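Local coordinates for putative methyl-accepting chemotaxis protein (Salmonella enterica subsp. enterica serovar Typhimurium str. LT2, PDB 6DB1) that probably senses small-molecule ligands through this periplasmic N-terminal domain and passes the signal on to direct chemotaxis, at residues Pro80-Glu85 and Glu133-Glu138; Ser88-Leu93 and Arg126-Ser131. All coordinates share one frame; numbering follows the deposited sequence.

Contact 1: Pro80-Glu85 and Glu133-Glu138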
# COMPACT_ATOMS: atom_id res chain seq x y z
N PRO A 80 -4.40 12.67 17.41
CA PRO A 80 -3.25 12.11 18.15
C PRO A 80 -3.38 10.61 18.47
O PRO A 80 -2.39 9.90 18.36
CB PRO A 80 -3.14 12.93 19.45
CG PRO A 80 -4.44 13.67 19.54
CD PRO A 80 -4.82 13.90 18.10
N ASP A 81 -4.58 10.13 18.79
CA ASP A 81 -4.80 8.70 19.08
C ASP A 81 -4.56 7.81 17.88
O ASP A 81 -3.93 6.77 17.97
CB ASP A 81 -6.23 8.43 19.57
CG ASP A 81 -6.48 8.93 20.98
OD1 ASP A 81 -5.52 8.99 21.79
OD2 ASP A 81 -7.66 9.21 21.30
N ILE A 82 -5.11 8.20 16.74
CA ILE A 82 -4.97 7.44 15.51
C ILE A 82 -3.51 7.49 15.06
O ILE A 82 -2.93 6.48 14.64
CB ILE A 82 -5.94 7.97 14.44
CG1 ILE A 82 -7.39 7.69 14.86
CG2 ILE A 82 -5.61 7.41 13.07
CD1 ILE A 82 -8.42 8.29 13.97
N SER A 83 -2.93 8.67 15.15
CA SER A 83 -1.55 8.81 14.72
C SER A 83 -0.67 7.84 15.52
O SER A 83 0.16 7.14 14.96
CB SER A 83 -1.10 10.23 14.87
OG SER A 83 0.23 10.37 14.46
N ARG A 84 -0.92 7.77 16.83
CA ARG A 84 -0.19 6.90 17.76
C ARG A 84 -0.40 5.41 17.48
O ARG A 84 0.54 4.62 17.61
CB ARG A 84 -0.60 7.21 19.20
CG ARG A 84 0.31 8.24 19.84
CD ARG A 84 1.58 7.55 20.32
NE ARG A 84 2.78 8.37 20.22
CZ ARG A 84 3.74 8.16 19.33
NH1 ARG A 84 3.66 7.14 18.49
NH2 ARG A 84 4.80 8.96 19.30
N GLU A 85 -1.61 5.02 17.18
CA GLU A 85 -1.89 3.64 16.88
C GLU A 85 -1.05 3.18 15.68
O GLU A 85 -0.43 2.13 15.70
CB GLU A 85 -3.39 3.49 16.61
CG GLU A 85 -3.91 2.09 16.81
CD GLU A 85 -5.31 1.88 16.27
OE1 GLU A 85 -6.23 2.57 16.73
OE2 GLU A 85 -5.48 1.01 15.40
N GLU A 133 -6.21 1.52 8.28
CA GLU A 133 -7.62 1.76 7.90
C GLU A 133 -8.19 2.92 8.71
O GLU A 133 -8.88 3.78 8.19
CB GLU A 133 -8.48 0.53 8.17
CG GLU A 133 -8.15 -0.66 7.28
CD GLU A 133 -9.17 -1.01 6.21
OE1 GLU A 133 -10.18 -0.29 6.10
OE2 GLU A 133 -8.93 -1.98 5.46
N ARG A 134 -7.90 2.93 10.00
CA ARG A 134 -8.39 3.97 10.88
C ARG A 134 -7.84 5.32 10.39
O ARG A 134 -8.54 6.32 10.34
CB ARG A 134 -8.02 3.62 12.32
CG ARG A 134 -9.04 4.06 13.35
CD ARG A 134 -8.92 3.39 14.71
NE ARG A 134 -8.00 4.05 15.64
CZ ARG A 134 -8.35 5.02 16.49
NH1 ARG A 134 -9.59 5.49 16.51
NH2 ARG A 134 -7.45 5.52 17.32
N PHE A 135 -6.58 5.31 9.96
CA PHE A 135 -5.96 6.54 9.48
C PHE A 135 -6.60 7.01 8.16
O PHE A 135 -6.99 8.17 8.02
CB PHE A 135 -4.46 6.32 9.25
CG PHE A 135 -3.73 7.56 8.82
CD1 PHE A 135 -3.77 7.99 7.51
CD2 PHE A 135 -3.06 8.34 9.76
CE1 PHE A 135 -3.14 9.17 7.13
CE2 PHE A 135 -2.44 9.51 9.37
CZ PHE A 135 -2.48 9.92 8.06
N SER A 136 -6.69 6.10 7.19
CA SER A 136 -7.22 6.46 5.89
C SER A 136 -8.65 6.99 6.04
O SER A 136 -9.00 7.97 5.39
CB SER A 136 -7.16 5.31 4.93
OG SER A 136 -7.99 4.24 5.36
N HIS A 137 -9.44 6.38 6.92
CA HIS A 137 -10.83 6.81 7.12
C HIS A 137 -10.91 8.25 7.65
O HIS A 137 -11.64 9.06 7.11
CB HIS A 137 -11.58 5.81 8.02
CG HIS A 137 -12.99 6.17 8.35
ND1 HIS A 137 -14.06 5.77 7.56
CD2 HIS A 137 -13.52 6.85 9.40
CE1 HIS A 137 -15.19 6.21 8.10
NE2 HIS A 137 -14.89 6.87 9.23
N GLU A 138 -10.14 8.57 8.68
CA GLU A 138 -10.22 9.92 9.22
C GLU A 138 -9.65 10.93 8.21
O GLU A 138 -10.17 12.04 8.07
CB GLU A 138 -9.48 10.03 10.55
CG GLU A 138 -10.14 9.25 11.68
CD GLU A 138 -11.66 9.24 11.74
OE1 GLU A 138 -12.28 10.16 11.17
OE2 GLU A 138 -12.21 8.33 12.37

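Contact 2: Ser88-Leu93 and Arg126-Ser131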
# COMPACT_ATOMS: atom_id res chain seq x y z
N SER A 88 2.79 2.90 16.48
CA SER A 88 3.11 1.77 17.36
C SER A 88 2.95 0.43 16.63
O SER A 88 3.76 -0.45 16.81
CB SER A 88 2.28 1.80 18.60
OG SER A 88 2.68 2.88 19.41
N ASN A 89 1.91 0.28 15.83
CA ASN A 89 1.69 -0.98 15.10
C ASN A 89 2.72 -1.11 13.98
O ASN A 89 3.19 -2.22 13.68
CB ASN A 89 0.24 -1.10 14.62
CG ASN A 89 -0.72 -1.30 15.78
OD1 ASN A 89 -0.29 -1.59 16.89
ND2 ASN A 89 -2.01 -1.20 15.51
N TRP A 90 3.10 0.01 13.37
CA TRP A 90 4.11 -0.01 12.31
C TRP A 90 5.43 -0.46 12.93
O TRP A 90 6.10 -1.36 12.43
CB TRP A 90 4.27 1.39 11.71
CG TRP A 90 5.05 1.51 10.44
CD1 TRP A 90 6.10 0.75 10.01
CD2 TRP A 90 4.94 2.58 9.49
NE1 TRP A 90 6.57 1.22 8.82
CE2 TRP A 90 5.88 2.36 8.48
CE3 TRP A 90 4.07 3.67 9.37
CZ2 TRP A 90 6.02 3.20 7.39
CZ3 TRP A 90 4.20 4.51 8.28
CH2 TRP A 90 5.18 4.29 7.32
N GLN A 91 5.80 0.18 14.04
CA GLN A 91 7.08 -0.12 14.73
C GLN A 91 7.09 -1.57 15.23
O GLN A 91 8.13 -2.23 15.18
CB GLN A 91 7.35 0.88 15.86
CG GLN A 91 8.62 0.58 16.64
CD GLN A 91 9.10 1.74 17.47
OE1 GLN A 91 8.96 2.90 17.10
NE2 GLN A 91 9.74 1.43 18.59
N ALA A 92 5.96 -2.07 15.71
CA ALA A 92 5.90 -3.45 16.18
C ALA A 92 6.10 -4.42 15.00
O ALA A 92 6.88 -5.36 15.09
CB ALA A 92 4.58 -3.70 16.88
N LEU A 93 5.38 -4.18 13.91
CA LEU A 93 5.46 -5.03 12.74
C LEU A 93 6.92 -5.17 12.30
O LEU A 93 7.37 -6.27 11.94
CB LEU A 93 4.61 -4.41 11.63
CG LEU A 93 4.69 -5.07 10.25
CD1 LEU A 93 4.44 -6.57 10.34
CD2 LEU A 93 3.71 -4.41 9.30
N ARG A 126 -1.81 -7.73 10.68
CA ARG A 126 -3.22 -7.47 10.76
C ARG A 126 -3.49 -6.21 11.60
O ARG A 126 -4.35 -5.40 11.23
CB ARG A 126 -3.92 -8.73 11.28
CG ARG A 126 -5.44 -8.70 11.17
CD ARG A 126 -6.07 -10.09 11.18
NE ARG A 126 -5.62 -10.94 12.28
CZ ARG A 126 -4.65 -11.86 12.20
NH1 ARG A 126 -4.04 -12.09 11.05
NH2 ARG A 126 -4.32 -12.57 13.27
N ALA A 127 -2.73 -5.99 12.66
CA ALA A 127 -2.96 -4.83 13.49
C ALA A 127 -2.53 -3.56 12.73
O ALA A 127 -3.17 -2.53 12.85
CB ALA A 127 -2.22 -4.97 14.80
N PHE A 128 -1.44 -3.65 11.99
CA PHE A 128 -0.97 -2.51 11.24
C PHE A 128 -2.04 -2.13 10.21
O PHE A 128 -2.36 -0.96 10.02
CB PHE A 128 0.38 -2.81 10.58
CG PHE A 128 0.84 -1.76 9.61
CD1 PHE A 128 1.36 -0.56 10.07
CD2 PHE A 128 0.76 -1.97 8.25
CE1 PHE A 128 1.78 0.41 9.18
CE2 PHE A 128 1.19 -1.00 7.36
CZ PHE A 128 1.70 0.19 7.82
N GLY A 129 -2.59 -3.14 9.57
CA GLY A 129 -3.65 -2.89 8.58
C GLY A 129 -4.86 -2.22 9.21
O GLY A 129 -5.50 -1.39 8.57
N ALA A 130 -5.17 -2.56 10.47
CA ALA A 130 -6.36 -1.99 11.12
C ALA A 130 -6.11 -0.51 11.43
O ALA A 130 -6.99 0.34 11.28
CB ALA A 130 -6.74 -2.77 12.35
N SER A 131 -4.89 -0.23 11.88
CA SER A 131 -4.53 1.16 12.17
C SER A 131 -4.49 1.95 10.85
O SER A 131 -4.95 3.07 10.80
CB SER A 131 -3.20 1.24 12.90
OG SER A 131 -3.25 0.49 14.10

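Contact 1: Pro80-Glu85 and Glu133-Glu138
E85 and R134 join two antiparallel neighbours of an up-and-down four-helix bundle, the fold of many chemoreceptor ligand-binding domains. Helix 80-105 begins at this end and helix 110-144 runs back beside it; the two short segments have axes 9.4 Å apart, at 144° between their N-to-C directions.

The polar part is a salt bridge. The E85 chain reaches across almost fully extended, while the R134 chain bends at chi3 (87°) as it places NE. OE1 of E85 lies 2.6 Å from NE of R134, near the guanidinium plane and at its edge. The two planes are nearly parallel, 5° apart, but the carboxylate is displaced from the guanidinium plane, to the side away from I82; the N-H points well off the line to the oxygen and the hydrogen bond is weak. The carboxylate of D81 stands farther off, where its charge may add a mild attraction.

The apolar part centres on I82. Its CG1 sits over the middle of the guanidinium, 3.2 Å above the plane, so a flat charged group packs by its face on an aliphatic chain while its edge serves E85. The other branch, CG2, lies against the F135 backbone at CA and is 4.1 Å from F135 CB. The F135 side chain leads off toward Q20 and L24 of helix 13-46, linking the pair to a third helix. CD1 of I82 is directed at E138, though their modelled closeness is doubtful.

At the N-terminal end of helix 80-105, OD1 of N79 accepts a hydrogen bond from the backbone N of I82.

Contact 2: Ser88-Leu93 and Arg126-Ser131
N89 reaches from helix 80-105 to two acceptors on helix 110-144 with a single nitrogen. CG of N89 is anti to its own carbonyl carbon (chi1 -70°), and beyond it ND2 lies 3.2 Å from the backbone O of A127 and 2.5 Å from OG of S131. Both hydrogen bonds are bent and weak, and the second is doubtfully short. S131 OG has a further hydrogen-bond partner in OE2 of E85, one turn earlier on helix 80-105. CB of A127 also packs 3.8 Å from N89 ND2.

Next comes the aromatic pair. F128 turns an edge to the indole of W90, its CE1 standing 3.4 Å above that plane and offset toward the rim; the planes meet at 67°, a T-shaped stack. CD1 of F128 also touches the W90 backbone, 3.6 Å from CA. L93 crosses F128 at about a right angle, with CD2 3.9 Å from F128 CB. L24 of helix 13-46 touches both aromatic side chains, and W90 also meets L67 and M70 of helix 54-73.

Polar groups thus gather on the N89 side and aromatic ones toward the bundle interior; the buried S131 hydroxyl presumably gives its proton to the E85 carboxylate.

Overall arrangement
Contacts 1 and 2 are successive layers between the same antiparallel helices, 80-105 and 110-144, with centres about 11 Å apart. They meet where OE2 of E85, from contact 1, lies 2.6 Å from OG of S131, from contact 2, a probable hydrogen bond that continues the R134-E85 pair to S131, and more doubtfully to N89. Contact 2, centred about 7 Å from the centre of the chain, is buried; contact 1, about 15 Å from it and nearer the bundle end, is only partly so. The segment axes are closer in contact 2, 8.5 Å. E133, in segment 133-138 of contact 1, forms a salt bridge with R37 of the second subunit.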